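Local structure of protoporphyrinogen oxidase (Exiguobacterium sibiricum, 3LOV) at residues A[156-159]-A[160-164]; A[228-232]-A[233-237]; A[244-247]-A[248-251]; A[386-389]-A[390-393]. The protein is an FAD-containing oxidase that probably converts coproporphyrinogen III to coproporphyrin III with molecular oxygen, releasing hydrogen peroxide, in coproporphyrin-dependent heme b biosynthesis. All blocks are in the same frame, centred on the assembly; numbering follows the deposited sequence.

Contact 1 (A[156-159]-A[160-164])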
ATOM      1  N   PRO A 156      -4.179  20.924 -15.828  1.00 21.14           N
ATOM      2  CA  PRO A 156      -3.871  22.084 -16.685  1.00 23.73           C
ATOM      3  C   PRO A 156      -2.614  21.930 -17.573  1.00 24.95           C
ATOM      4  O   PRO A 156      -2.491  22.624 -18.582  1.00 25.95           O
ATOM      5  CB  PRO A 156      -3.685  23.248 -15.684  1.00 23.37           C
ATOM      6  CG  PRO A 156      -4.138  22.709 -14.325  1.00 23.75           C
ATOM      7  CD  PRO A 156      -4.162  21.231 -14.382  1.00 21.86           C
ATOM      8  N   ARG A 157      -1.690  21.050 -17.185  1.00 24.54           N
ATOM      9  CA  ARG A 157      -0.445  20.854 -17.902  1.00 22.29           C
ATOM     10  C   ARG A 157      -0.548  19.797 -18.978  1.00 24.49           C
ATOM     11  O   ARG A 157       0.161  19.874 -19.975  1.00 26.71           O
ATOM     12  CB  ARG A 157       0.685  20.485 -16.928  1.00 19.56           C
ATOM     13  CG  ARG A 157       1.026  21.627 -15.949  1.00 19.97           C
ATOM     14  CD  ARG A 157       1.974  21.224 -14.791  1.00 19.75           C
ATOM     15  NE  ARG A 157       2.438  22.428 -14.119  1.00 20.46           N
ATOM     16  CZ  ARG A 157       1.676  23.197 -13.324  1.00 25.52           C
ATOM     17  NH1 ARG A 157       0.422  22.868 -13.020  1.00 20.27           N
ATOM     18  NH2 ARG A 157       2.158  24.320 -12.840  1.00 28.18           N
ATOM     19  N   LEU A 158      -1.381  18.782 -18.750  1.00 24.16           N
ATOM     20  CA  LEU A 158      -1.433  17.602 -19.610  1.00 24.39           C
ATOM     21  C   LEU A 158      -2.809  17.345 -20.233  1.00 21.30           C
ATOM     22  O   LEU A 158      -2.931  16.492 -21.121  1.00 22.47           O
ATOM     23  CB  LEU A 158      -1.029  16.331 -18.834  1.00 22.47           C
ATOM     24  CG  LEU A 158       0.347  16.295 -18.224  1.00 27.34           C
ATOM     25  CD1 LEU A 158       0.415  15.132 -17.161  1.00 23.18           C
ATOM     26  CD2 LEU A 158       1.430  16.211 -19.337  1.00 27.08           C
ATOM     27  N   GLY A 159      -3.836  18.040 -19.752  1.00 24.58           N
ATOM     28  CA  GLY A 159      -5.199  17.811 -20.205  1.00 23.22           C
ATOM     29  C   GLY A 159      -5.924  16.660 -19.510  1.00 27.03           C
ATOM     30  O   GLY A 159      -5.309  15.735 -18.939  1.00 25.43           O
ATOM     31  N   ASP A 160      -7.246  16.708 -19.580  1.00 26.50           N
ATOM     32  CA  ASP A 160      -8.100  15.757 -18.860  1.00 24.70           C
ATOM     33  C   ASP A 160      -8.005  14.349 -19.395  1.00 23.67           C
ATOM     34  O   ASP A 160      -7.926  13.390 -18.608  1.00 24.83           O
ATOM     35  CB  ASP A 160      -9.563  16.188 -18.901  1.00 23.39           C
ATOM     36  CG  ASP A 160      -9.820  17.478 -18.180  1.00 23.61           C
ATOM     37  OD1 ASP A 160      -9.230  17.767 -17.101  1.00 27.56           O
ATOM     38  OD2 ASP A 160     -10.681  18.218 -18.674  1.00 34.33           O
ATOM     39  N   ALA A 161      -7.981  14.209 -20.717  1.00 22.76           N
ATOM     40  CA  ALA A 161      -7.903  12.898 -21.333  1.00 22.65           C
ATOM     41  C   ALA A 161      -6.707  12.076 -20.845  1.00 24.03           C
ATOM     42  O   ALA A 161      -6.843  10.897 -20.499  1.00 24.29           O
ATOM     43  CB  ALA A 161      -7.866  13.028 -22.896  1.00 21.36           C
ATOM     44  N   LEU A 162      -5.517  12.672 -20.830  1.00 26.33           N
ATOM     45  CA  LEU A 162      -4.311  11.876 -20.453  1.00 24.06           C
ATOM     46  C   LEU A 162      -4.373  11.506 -18.954  1.00 21.99           C
ATOM     47  O   LEU A 162      -4.037  10.397 -18.548  1.00 25.19           O
ATOM     48  CB  LEU A 162      -3.017  12.635 -20.786  1.00 22.90           C
ATOM     49  CG  LEU A 162      -1.656  11.927 -20.543  1.00 27.97           C
ATOM     50  CD1 LEU A 162      -1.437  10.811 -21.534  1.00 25.03           C
ATOM     51  CD2 LEU A 162      -0.462  12.939 -20.596  1.00 22.32           C
ATOM     52  N   VAL A 163      -4.780  12.453 -18.135  1.00 22.52           N
ATOM     53  CA  VAL A 163      -4.924  12.193 -16.702  1.00 23.14           C
ATOM     54  C   VAL A 163      -5.905  11.047 -16.443  1.00 24.80           C
ATOM     55  O   VAL A 163      -5.596  10.088 -15.702  1.00 21.95           O
ATOM     56  CB  VAL A 163      -5.384  13.463 -15.956  1.00 23.46           C
ATOM     57  CG1 VAL A 163      -5.904  13.107 -14.575  1.00 21.17           C
ATOM     58  CG2 VAL A 163      -4.245  14.433 -15.864  1.00 12.96           C
ATOM     59  N   GLU A 164      -7.067  11.113 -17.102  1.00 24.21           N
ATOM     60  CA  GLU A 164      -8.117  10.089 -16.917  1.00 23.32           C
ATOM     61  C   GLU A 164      -7.832   8.740 -17.491  1.00 20.18           C
ATOM     62  O   GLU A 164      -8.046   7.735 -16.827  1.00 21.33           O
ATOM     63  CB  GLU A 164      -9.454  10.590 -17.495  1.00 22.86           C
ATOM     64  CG  GLU A 164      -9.918  11.750 -16.747  1.00 15.49           C
ATOM     65  CD  GLU A 164     -11.070  12.483 -17.361  1.00 26.20           C
ATOM     66  OE1 GLU A 164     -11.705  11.978 -18.313  1.00 27.77           O
ATOM     67  OE2 GLU A 164     -11.332  13.571 -16.859  1.00 19.23           O
TER
HETATM   68  O   HOH W   1      -4.940  15.013 -22.184  1.00 27.91           O
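Leu158 and Leu162 meet across the break between two consecutive helices, one methyl carrying most of the contact. From Leu158, CB lies 3.9 Å from Leu162 CD2; CG is slightly farther from that methyl, and beyond the branch Leu158 CD2 comes back to 4.0 Å from Leu162 CD2. The other methyl, CD1, stays a little more distant. Leu162 CD2 thus sits against CB, CG and both methyls of Leu158 at similar distances, the side chains crossing at an oblique angle. Leu162 gets there with CG anti to its own backbone N (chi1 -176°). Gly159 makes the break possible: its phi of 84° suits a residue without CB, and it serves as N-cap of the second helix, its O receiving a weak bond from Val163 N at 3.4 Å. Val163 CG2 lies against this same oxygen. A water spans the gap one step earlier: it donates a hydrogen bond to Leu158 O at 2.7 Å and accepts one from Leu162 N at 2.8 Å, which satisfies two backbone groups at the joint. Asp160, at the first turn, forms a salt bridge through OD1 with Arg155. The joint links helix 150-158 to helix 160-172, and its leucines pack against Leu134 and Val130 of helix 124-135 and against strand 109-110.

Contact 2 (A[228-232]-A[233-237]); sequences FLSLE and TGLES
Leu231 O and Gly234 N close a type I beta turn that carries the chain from strand 228-231 into helix 235-245. Their hydrogen bond is 2.8 Å long, with the donor well above the carbonyl plane rather than on a lone pair. Gly234, the last residue of the turn, has a positive phi (92°) where a side chain would collide with the Thr233 carbonyl oxygen.

A second set of hydrogen bonds runs through hydroxyls. Thr233 OG1 donates to Ser237 OG at 2.7 Å, and Ser237 OG donates in turn to Gly234 O at 2.6 Å, in the carbonyl plane. Both hydroxyls sit between their backbone N and carbonyl carbon, Ser237 with chi1 70°, which folds its oxygen back toward the start of the helix. Gly234 O also receives Ser237 N at 3.0 Å.

Leucine carbons make van der Waals contacts with serine oxygens: Leu231 CD1 rests 3.9 Å from Ser237 OG, and Leu235 CG 3.7 Å from Ser230 OG, which is hydrogen-bonded to Asp60 O. The apolar touch, Leu231 CD1 to Leu235 CD2, is loose at 4.5 Å. Ser230 neighbours FAD-binding Ser61, and Leu235 neighbours FAD-binding Leu447.

Threonine and serine are apt here: Thr233 OG1 donates, while Ser237 OG accepts that bond and donates onward to a carbonyl gripped twice, fixing both side-chain rotations and tying the turn to the first turn of the helix.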
ATOM      1  N   PHE A 228      10.724  -3.470  -7.471  1.00 26.29           N
ATOM      2  CA  PHE A 228      10.113  -4.079  -6.272  1.00 26.85           C
ATOM      3  C   PHE A 228      10.896  -5.281  -5.707  1.00 24.82           C
ATOM      4  O   PHE A 228      11.525  -6.011  -6.459  1.00 22.19           O
ATOM      5  CB  PHE A 228       8.655  -4.503  -6.565  1.00 28.11           C
ATOM      6  CG  PHE A 228       7.756  -3.351  -6.988  1.00 29.49           C
ATOM      7  CD1 PHE A 228       7.075  -2.597  -6.038  1.00 31.32           C
ATOM      8  CD2 PHE A 228       7.636  -3.000  -8.333  1.00 31.55           C
ATOM      9  CE1 PHE A 228       6.260  -1.510  -6.414  1.00 36.15           C
ATOM     10  CE2 PHE A 228       6.828  -1.913  -8.720  1.00 39.63           C
ATOM     11  CZ  PHE A 228       6.128  -1.178  -7.751  1.00 34.21           C
ATOM     12  N   LEU A 229      10.825  -5.465  -4.376  1.00 24.78           N
ATOM     13  CA  LEU A 229      11.434  -6.607  -3.671  1.00 23.12           C
ATOM     14  C   LEU A 229      10.383  -7.413  -2.944  1.00 22.80           C
ATOM     15  O   LEU A 229       9.511  -6.819  -2.288  1.00 20.96           O
ATOM     16  CB  LEU A 229      12.448  -6.115  -2.615  1.00 23.44           C
ATOM     17  CG  LEU A 229      13.750  -5.528  -3.171  1.00 28.68           C
ATOM     18  CD1 LEU A 229      14.547  -4.859  -2.052  1.00 22.48           C
ATOM     19  CD2 LEU A 229      14.549  -6.656  -3.912  1.00 25.50           C
ATOM     20  N   SER A 230      10.478  -8.744  -3.048  1.00 19.74           N
ATOM     21  CA  SER A 230       9.796  -9.634  -2.150  1.00 19.34           C
ATOM     22  C   SER A 230      10.784 -10.654  -1.600  1.00 20.23           C
ATOM     23  O   SER A 230      11.973 -10.496  -1.743  1.00 19.76           O
ATOM     24  CB  SER A 230       8.653 -10.341  -2.834  1.00 19.91           C
ATOM     25  OG  SER A 230       7.797 -10.927  -1.846  1.00 20.34           O
ATOM     26  N   LEU A 231      10.279 -11.688  -0.949  1.00 19.27           N
ATOM     27  CA  LEU A 231      11.114 -12.768  -0.464  1.00 21.40           C
ATOM     28  C   LEU A 231      10.680 -14.095  -1.077  1.00 21.27           C
ATOM     29  O   LEU A 231       9.482 -14.401  -1.196  1.00 20.36           O
ATOM     30  CB  LEU A 231      11.058 -12.863   1.070  1.00 17.65           C
ATOM     31  CG  LEU A 231      11.501 -11.623   1.859  1.00 22.40           C
ATOM     32  CD1 LEU A 231      11.019 -11.767   3.299  1.00 20.89           C
ATOM     33  CD2 LEU A 231      13.042 -11.388   1.864  1.00 13.93           C
ATOM     34  N   GLU A 232      11.700 -14.907  -1.362  1.00 20.66           N
ATOM     35  CA  GLU A 232      11.548 -16.217  -1.963  0.70 20.77           C
ATOM     36  C   GLU A 232      10.674 -17.084  -1.090  1.00 20.39           C
ATOM     37  O   GLU A 232       9.906 -17.909  -1.571  1.00 21.07           O
ATOM     38  CB  GLU A 232      12.946 -16.873  -2.105  0.70 24.77           C
ATOM     39  CG  GLU A 232      12.997 -18.120  -3.001  0.70 31.35           C
ATOM     40  CD  GLU A 232      12.311 -19.329  -2.397  0.70 36.25           C
ATOM     41  OE1 GLU A 232      12.453 -19.581  -1.180  0.70 42.21           O
ATOM     42  OE2 GLU A 232      11.618 -20.036  -3.148  0.70 40.69           O
ATOM     43  N   THR A 233      10.798 -16.899   0.210  1.00 20.62           N
ATOM     44  CA  THR A 233      10.081 -17.691   1.177  1.00 20.46           C
ATOM     45  C   THR A 233       8.755 -17.011   1.522  1.00 20.65           C
ATOM     46  O   THR A 233       8.066 -17.451   2.409  1.00 24.26           O
ATOM     47  CB  THR A 233      10.923 -17.839   2.464  1.00 20.18           C
ATOM     48  OG1 THR A 233      11.455 -16.559   2.810  1.00 21.89           O
ATOM     49  CG2 THR A 233      12.095 -18.801   2.230  1.00 27.85           C
ATOM     50  N   GLY A 234       8.429 -15.917   0.848  1.00 19.84           N
ATOM     51  CA  GLY A 234       7.115 -15.267   1.005  1.00 17.59           C
ATOM     52  C   GLY A 234       7.174 -14.195   2.068  1.00 19.56           C
ATOM     53  O   GLY A 234       8.015 -14.266   2.973  1.00 18.39           O
ATOM     54  N   LEU A 235       6.298 -13.190   1.963  1.00 20.30           N
ATOM     55  CA  LEU A 235       6.379 -12.049   2.875  1.00 19.13           C
ATOM     56  C   LEU A 235       5.967 -12.486   4.260  1.00 17.13           C
ATOM     57  O   LEU A 235       6.421 -11.918   5.254  1.00 18.83           O
ATOM     58  CB  LEU A 235       5.572 -10.850   2.384  1.00 21.54           C
ATOM     59  CG  LEU A 235       6.177  -9.955   1.297  1.00 21.86           C
ATOM     60  CD1 LEU A 235       5.246  -8.788   1.081  1.00 20.50           C
ATOM     61  CD2 LEU A 235       7.547  -9.461   1.650  1.00 26.36           C
ATOM     62  N   GLU A 236       5.174 -13.541   4.373  1.00 19.07           N
ATOM     63  CA  GLU A 236       4.824 -14.012   5.711  1.00 19.89           C
ATOM     64  C   GLU A 236       6.062 -14.526   6.486  1.00 21.51           C
ATOM     65  O   GLU A 236       6.108 -14.448   7.733  1.00 19.26           O
ATOM     66  CB  GLU A 236       3.708 -15.058   5.651  1.00 20.94           C
ATOM     67  CG  GLU A 236       3.000 -15.260   7.007  1.00 23.10           C
ATOM     68  CD  GLU A 236       1.708 -16.110   6.954  1.00 24.19           C
ATOM     69  OE1 GLU A 236       1.139 -16.356   5.858  1.00 18.06           O
ATOM     70  OE2 GLU A 236       1.235 -16.480   8.037  1.00 26.65           O
ATOM     71  N   SER A 237       7.092 -14.979   5.763  1.00 22.45           N
ATOM     72  CA  SER A 237       8.334 -15.432   6.428  1.00 23.02           C
ATOM     73  C   SER A 237       9.019 -14.275   7.156  1.00 22.69           C
ATOM     74  O   SER A 237       9.609 -14.474   8.195  1.00 22.13           O
ATOM     75  CB  SER A 237       9.283 -16.147   5.477  1.00 20.88           C
ATOM     76  OG  SER A 237       9.837 -15.273   4.551  1.00 21.03           O
TER

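Contact 3 (A[244-247]-A[248-251]); sequences EVLE and RSEI
Leu246 and Ile251 touch methyl to methyl across the loop between helix 235-245 and strand 250-252. After the helix, Leu246 has an extended backbone. With CG anti to its carbonyl carbon (chi1 -61°), Leu246 brings CD1 to 4.0 Å from Ile251 CD1, the two side chains crossing at about a right angle. Two branched aliphatic residues suit this touch, each offering a methyl at the end of its chain. The other methyl of Leu246, CD2, stands 4.3 Å from Ser249 OG. The carbonyl of Leu246 takes part through a water that donates to Ser249 O at 2.8 Å and only weakly, at 3.4 Å, to Leu246 O; this water bridges the mouth of the loop.

Glu247 comes next and is exposed, as suits a charged residue. Beyond it the extended chain of Arg248 carries the guanidinium off to the carbonyl of Leu30, where NH2 makes a hydrogen bond. Ser249, small and polar, gives its hydroxyl to Glu24 of helix 14-26.

The loop is therefore joined internally by one apolar touch and one water, while direct polar hold comes from outside: the Glu24 carboxylate receives the backbone N of Glu247 and of Arg248 as well as Ser249 OG. Such a gathering of N-H and O-H donors would be expected to favour the ionised form of this glutamate.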
ATOM      1  N   GLU A 244      10.275 -14.652  15.835  1.00 27.47           N
ATOM      2  CA  GLU A 244      11.404 -15.500  16.252  1.00 29.32           C
ATOM      3  C   GLU A 244      12.606 -14.726  16.868  1.00 28.07           C
ATOM      4  O   GLU A 244      13.128 -15.137  17.870  1.00 29.32           O
ATOM      5  CB  GLU A 244      11.802 -16.331  15.039  1.00 30.21           C
ATOM      6  CG  GLU A 244      12.794 -17.438  15.219  1.00 42.40           C
ATOM      7  CD  GLU A 244      13.166 -18.001  13.849  1.00 56.06           C
ATOM      8  OE1 GLU A 244      12.240 -18.449  13.133  1.00 65.35           O
ATOM      9  OE2 GLU A 244      14.355 -17.932  13.464  1.00 58.67           O
ATOM     10  N   VAL A 245      13.010 -13.591  16.320  1.00 27.85           N
ATOM     11  CA  VAL A 245      14.135 -12.841  16.874  1.00 25.51           C
ATOM     12  C   VAL A 245      13.818 -11.977  18.104  1.00 28.08           C
ATOM     13  O   VAL A 245      14.704 -11.396  18.693  1.00 29.47           O
ATOM     14  CB  VAL A 245      14.873 -11.969  15.784  1.00 26.35           C
ATOM     15  CG1 VAL A 245      15.266 -12.844  14.599  1.00 24.24           C
ATOM     16  CG2 VAL A 245      14.038 -10.777  15.317  1.00 25.26           C
ATOM     17  N   LEU A 246      12.549 -11.838  18.475  1.00 31.23           N
ATOM     18  CA  LEU A 246      12.200 -11.129  19.695  1.00 30.27           C
ATOM     19  C   LEU A 246      12.670 -12.003  20.866  1.00 31.39           C
ATOM     20  O   LEU A 246      12.410 -13.203  20.888  1.00 27.71           O
ATOM     21  CB  LEU A 246      10.693 -10.874  19.758  1.00 30.07           C
ATOM     22  CG  LEU A 246      10.135 -10.014  18.618  1.00 27.06           C
ATOM     23  CD1 LEU A 246       8.593 -10.084  18.623  1.00 29.13           C
ATOM     24  CD2 LEU A 246      10.652  -8.593  18.722  1.00 21.51           C
ATOM     25  N   GLU A 247      13.377 -11.408  21.818  1.00 33.25           N
ATOM     26  CA  GLU A 247      13.938 -12.194  22.926  1.00 36.52           C
ATOM     27  C   GLU A 247      13.244 -12.035  24.264  1.00 35.06           C
ATOM     28  O   GLU A 247      13.419 -12.872  25.141  1.00 38.44           O
ATOM     29  CB  GLU A 247      15.421 -11.877  23.094  1.00 36.40           C
ATOM     30  CG  GLU A 247      16.260 -12.452  21.971  1.00 47.37           C
ATOM     31  CD  GLU A 247      17.754 -12.229  22.172  1.00 56.58           C
ATOM     32  OE1 GLU A 247      18.242 -11.062  22.065  1.00 50.78           O
ATOM     33  OE2 GLU A 247      18.432 -13.247  22.432  1.00 62.14           O
ATOM     34  N   ARG A 248      12.494 -10.965  24.457  1.00 31.44           N
ATOM     35  CA  ARG A 248      11.819 -10.792  25.723  1.00 31.83           C
ATOM     36  C   ARG A 248      10.391 -10.237  25.633  1.00 29.35           C
ATOM     37  O   ARG A 248       9.674 -10.222  26.625  1.00 31.46           O
ATOM     38  CB  ARG A 248      12.687  -9.938  26.646  1.00 33.51           C
ATOM     39  CG  ARG A 248      12.721  -8.491  26.308  1.00 32.86           C
ATOM     40  CD  ARG A 248      13.421  -7.716  27.425  1.00 38.10           C
ATOM     41  NE  ARG A 248      13.246  -6.280  27.264  1.00 34.97           N
ATOM     42  CZ  ARG A 248      13.911  -5.529  26.394  1.00 36.63           C
ATOM     43  NH1 ARG A 248      14.837  -6.061  25.620  1.00 35.09           N
ATOM     44  NH2 ARG A 248      13.662  -4.224  26.321  1.00 38.02           N
ATOM     45  N   SER A 249       9.963  -9.820  24.455  1.00 27.42           N
ATOM     46  CA  SER A 249       8.591  -9.319  24.277  1.00 26.20           C
ATOM     47  C   SER A 249       7.577 -10.430  24.454  1.00 24.77           C
ATOM     48  O   SER A 249       7.745 -11.492  23.893  1.00 30.16           O
ATOM     49  CB  SER A 249       8.443  -8.763  22.872  1.00 24.08           C
ATOM     50  OG  SER A 249       9.294  -7.661  22.666  1.00 22.28           O
ATOM     51  N   GLU A 250       6.548 -10.195  25.239  1.00 25.23           N
ATOM     52  CA  GLU A 250       5.479 -11.173  25.399  0.70 25.90           C
ATOM     53  C   GLU A 250       4.377 -10.927  24.362  1.00 26.30           C
ATOM     54  O   GLU A 250       3.801  -9.856  24.321  1.00 25.62           O
ATOM     55  CB  GLU A 250       4.886 -11.076  26.785  0.70 26.31           C
ATOM     56  CG  GLU A 250       4.021 -12.292  27.142  0.70 37.18           C
ATOM     57  CD  GLU A 250       2.997 -11.997  28.217  0.70 44.53           C
ATOM     58  OE1 GLU A 250       3.121 -10.955  28.897  0.70 48.68           O
ATOM     59  OE2 GLU A 250       2.065 -12.810  28.384  0.70 50.86           O
ATOM     60  N   ILE A 251       4.086 -11.928  23.523  1.00 25.72           N
ATOM     61  CA  ILE A 251       3.082 -11.791  22.460  1.00 25.26           C
ATOM     62  C   ILE A 251       1.795 -12.445  22.943  1.00 27.14           C
ATOM     63  O   ILE A 251       1.797 -13.650  23.185  1.00 24.09           O
ATOM     64  CB  ILE A 251       3.465 -12.540  21.139  1.00 23.46           C
ATOM     65  CG1 ILE A 251       4.855 -12.150  20.600  1.00 25.65           C
ATOM     66  CG2 ILE A 251       2.363 -12.368  20.102  1.00 21.94           C
ATOM     67  CD1 ILE A 251       4.900 -11.038  19.705  1.00 29.94           C
TER
HETATM   68  O   HOH W   2       9.903 -13.096  23.145  1.00 48.21           O

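Contact 4 (A[386-389]-A[390-393])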
ATOM      1  N   GLN A 386     -15.948 -14.014 -14.924  1.00 35.73           N
ATOM      2  CA  GLN A 386     -16.571 -13.386 -16.080  1.00 38.41           C
ATOM      3  C   GLN A 386     -15.684 -12.298 -16.692  1.00 35.79           C
ATOM      4  O   GLN A 386     -15.602 -12.160 -17.916  1.00 35.11           O
ATOM      5  CB  GLN A 386     -17.885 -12.737 -15.692  1.00 38.85           C
ATOM      6  CG  GLN A 386     -18.938 -13.713 -15.245  1.00 51.26           C
ATOM      7  CD  GLN A 386     -20.299 -13.057 -15.088  1.00 56.96           C
ATOM      8  OE1 GLN A 386     -20.541 -11.961 -15.622  1.00 52.48           O
ATOM      9  NE2 GLN A 386     -21.202 -13.735 -14.371  1.00 55.43           N
ATOM     10  N   ASP A 387     -15.084 -11.474 -15.841  1.00 32.55           N
ATOM     11  CA  ASP A 387     -14.244 -10.393 -16.340  1.00 31.08           C
ATOM     12  C   ASP A 387     -13.124 -11.011 -17.127  1.00 30.21           C
ATOM     13  O   ASP A 387     -12.907 -10.648 -18.272  1.00 32.03           O
ATOM     14  CB  ASP A 387     -13.682  -9.523 -15.201  1.00 31.76           C
ATOM     15  CG  ASP A 387     -14.702  -8.537 -14.638  1.00 34.81           C
ATOM     16  OD1 ASP A 387     -15.788  -8.415 -15.218  1.00 33.98           O
ATOM     17  OD2 ASP A 387     -14.417  -7.863 -13.612  1.00 31.41           O
ATOM     18  N   LEU A 388     -12.424 -11.965 -16.533  1.00 30.62           N
ATOM     19  CA  LEU A 388     -11.235 -12.505 -17.172  1.00 34.77           C
ATOM     20  C   LEU A 388     -11.575 -13.255 -18.471  1.00 38.23           C
ATOM     21  O   LEU A 388     -10.884 -13.120 -19.485  1.00 38.94           O
ATOM     22  CB  LEU A 388     -10.462 -13.399 -16.209  1.00 33.69           C
ATOM     23  CG  LEU A 388      -9.659 -12.652 -15.131  1.00 41.32           C
ATOM     24  CD1 LEU A 388      -9.033 -13.635 -14.127  1.00 31.76           C
ATOM     25  CD2 LEU A 388      -8.570 -11.743 -15.769  1.00 41.82           C
ATOM     26  N   GLU A 389     -12.650 -14.023 -18.454  1.00 38.16           N
ATOM     27  CA  GLU A 389     -13.035 -14.755 -19.648  1.00 40.99           C
ATOM     28  C   GLU A 389     -13.326 -13.786 -20.793  1.00 40.94           C
ATOM     29  O   GLU A 389     -13.072 -14.078 -21.947  1.00 40.80           O
ATOM     30  CB  GLU A 389     -14.243 -15.661 -19.358  1.00 39.63           C
ATOM     31  CG  GLU A 389     -13.909 -16.810 -18.409  1.00 43.44           C
ATOM     32  CD  GLU A 389     -14.970 -17.893 -18.363  1.00 49.07           C
ATOM     33  OE1 GLU A 389     -16.173 -17.581 -18.551  1.00 47.74           O
ATOM     34  OE2 GLU A 389     -14.584 -19.061 -18.133  1.00 49.34           O
ATOM     35  N   LYS A 390     -13.874 -12.627 -20.470  1.00 41.35           N
ATOM     36  CA  LYS A 390     -14.144 -11.646 -21.490  1.00 42.00           C
ATOM     37  C   LYS A 390     -12.828 -11.026 -21.945  1.00 42.64           C
ATOM     38  O   LYS A 390     -12.594 -10.869 -23.139  1.00 42.20           O
ATOM     39  CB  LYS A 390     -15.089 -10.577 -20.970  1.00 42.56           C
ATOM     40  CG  LYS A 390     -15.521  -9.582 -22.031  1.00 47.66           C
ATOM     41  CD  LYS A 390     -16.303  -8.405 -21.432  1.00 50.48           C
ATOM     42  CE  LYS A 390     -16.489  -7.288 -22.481  1.00 51.03           C
ATOM     43  NZ  LYS A 390     -16.741  -5.942 -21.889  1.00 47.75           N
ATOM     44  N   ILE A 391     -11.983 -10.658 -20.990  1.00 42.66           N
ATOM     45  CA  ILE A 391     -10.697 -10.019 -21.291  1.00 41.89           C
ATOM     46  C   ILE A 391      -9.816 -10.979 -22.091  1.00 43.33           C
ATOM     47  O   ILE A 391      -9.272 -10.604 -23.129  1.00 43.79           O
ATOM     48  CB  ILE A 391      -9.995  -9.537 -19.981  1.00 41.88           C
ATOM     49  CG1 ILE A 391     -10.824  -8.444 -19.299  1.00 39.44           C
ATOM     50  CG2 ILE A 391      -8.565  -9.048 -20.226  1.00 35.53           C
ATOM     51  CD1 ILE A 391     -10.620  -8.412 -17.769  1.00 26.40           C
ATOM     52  N   CYS A 392      -9.731 -12.232 -21.664  1.00 43.87           N
ATOM     53  CA  CYS A 392      -8.802 -13.183 -22.285  1.00 46.83           C
ATOM     54  C   CYS A 392      -9.269 -13.824 -23.586  1.00 49.38           C
ATOM     55  O   CYS A 392      -8.489 -14.525 -24.245  1.00 49.53           O
ATOM     56  CB  CYS A 392      -8.456 -14.283 -21.295  1.00 46.04           C
ATOM     57  SG  CYS A 392      -7.469 -13.651 -19.944  1.00 52.71           S
ATOM     58  N   GLY A 393     -10.531 -13.610 -23.944  1.00 51.80           N
ATOM     59  CA  GLY A 393     -11.101 -14.206 -25.149  1.00 54.48           C
ATOM     60  C   GLY A 393     -11.786 -15.556 -24.957  1.00 56.50           C
ATOM     61  O   GLY A 393     -12.679 -15.901 -25.719  1.00 57.67           O
TER
HETATM   62  O   HOH W   3     -15.137 -16.089 -23.670  1.00 49.97           O
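Ile391 holds CG1 anti to its carbonyl carbon (chi1 -64°) with CD1 extended beyond it (chi2 152°), and this lays the longer branch back over the preceding turn. CG1 and CD1 both come to 3.2 Å from Asp387 O, and CD1 also reaches Asp387 CB at 4.1 Å. Its touch on Leu388 CD2 is looser. Cys392, with SG likewise anti to its carbonyl carbon, places CB 3.2 Å and SG 3.5 Å from Leu388 O.

Beneath these side chains run the bonds of the last helical turns. Ile391 N donates to Asp387 O at 2.9 Å and Cys392 N to Leu388 O at 2.6 Å, both nearly straight along the carbonyl direction. Lys390 N reaches Gln386 O at 3.1 Å from a tilted position and has a weak second bond to Asp387 O. Gly393 then leaves the helix with phi 92°, a conformation that suits a residue without a side chain, and a water bonds weakly to both Glu389 O and Gly393 O at this end.

Gln386 and Lys390 are exposed, and the extended lysine ends in a weak bond to Tyr338. Leu388, Ile391 and the buried Asp387 face the sheet and its loops. Asp387 OD2 accepts a hydrogen bond from Ile340 N, and a weak one from Ser339 N; Glu389 OE2 accepts from the backbone N of Leu396, farther along the chain past the helix end. Through Leu388 and Ile391 this C-terminal end of helix 377-392 packs on strand 340-345, at Ile340 and Cys343, with Tyr338 and Leu396 of the adjoining loops beside it.

Contacts 2 and 3 mark the two ends of helix 235-245: contact 2 leads into it and contact 3 leads out, their centres 21 Å apart. They are also the pair nearest the cofactor, with the Leu235 side chain about 6 Å from FAD and that of Ile251 about 10 Å away and about 5 Å from the side chain of FAD-binding Glu36. Contact 3 enters the edge strand of the parallel, Rossmann-type sheet. Contacts 1 and 4 lie away from the annotated sites, 29 Å apart between centres, one at a helix-helix joint and the other at a helix end beside the mixed sheet. Contacts 1 and 3, with centres 51 Å apart, lie on opposite sides of the chain's centre.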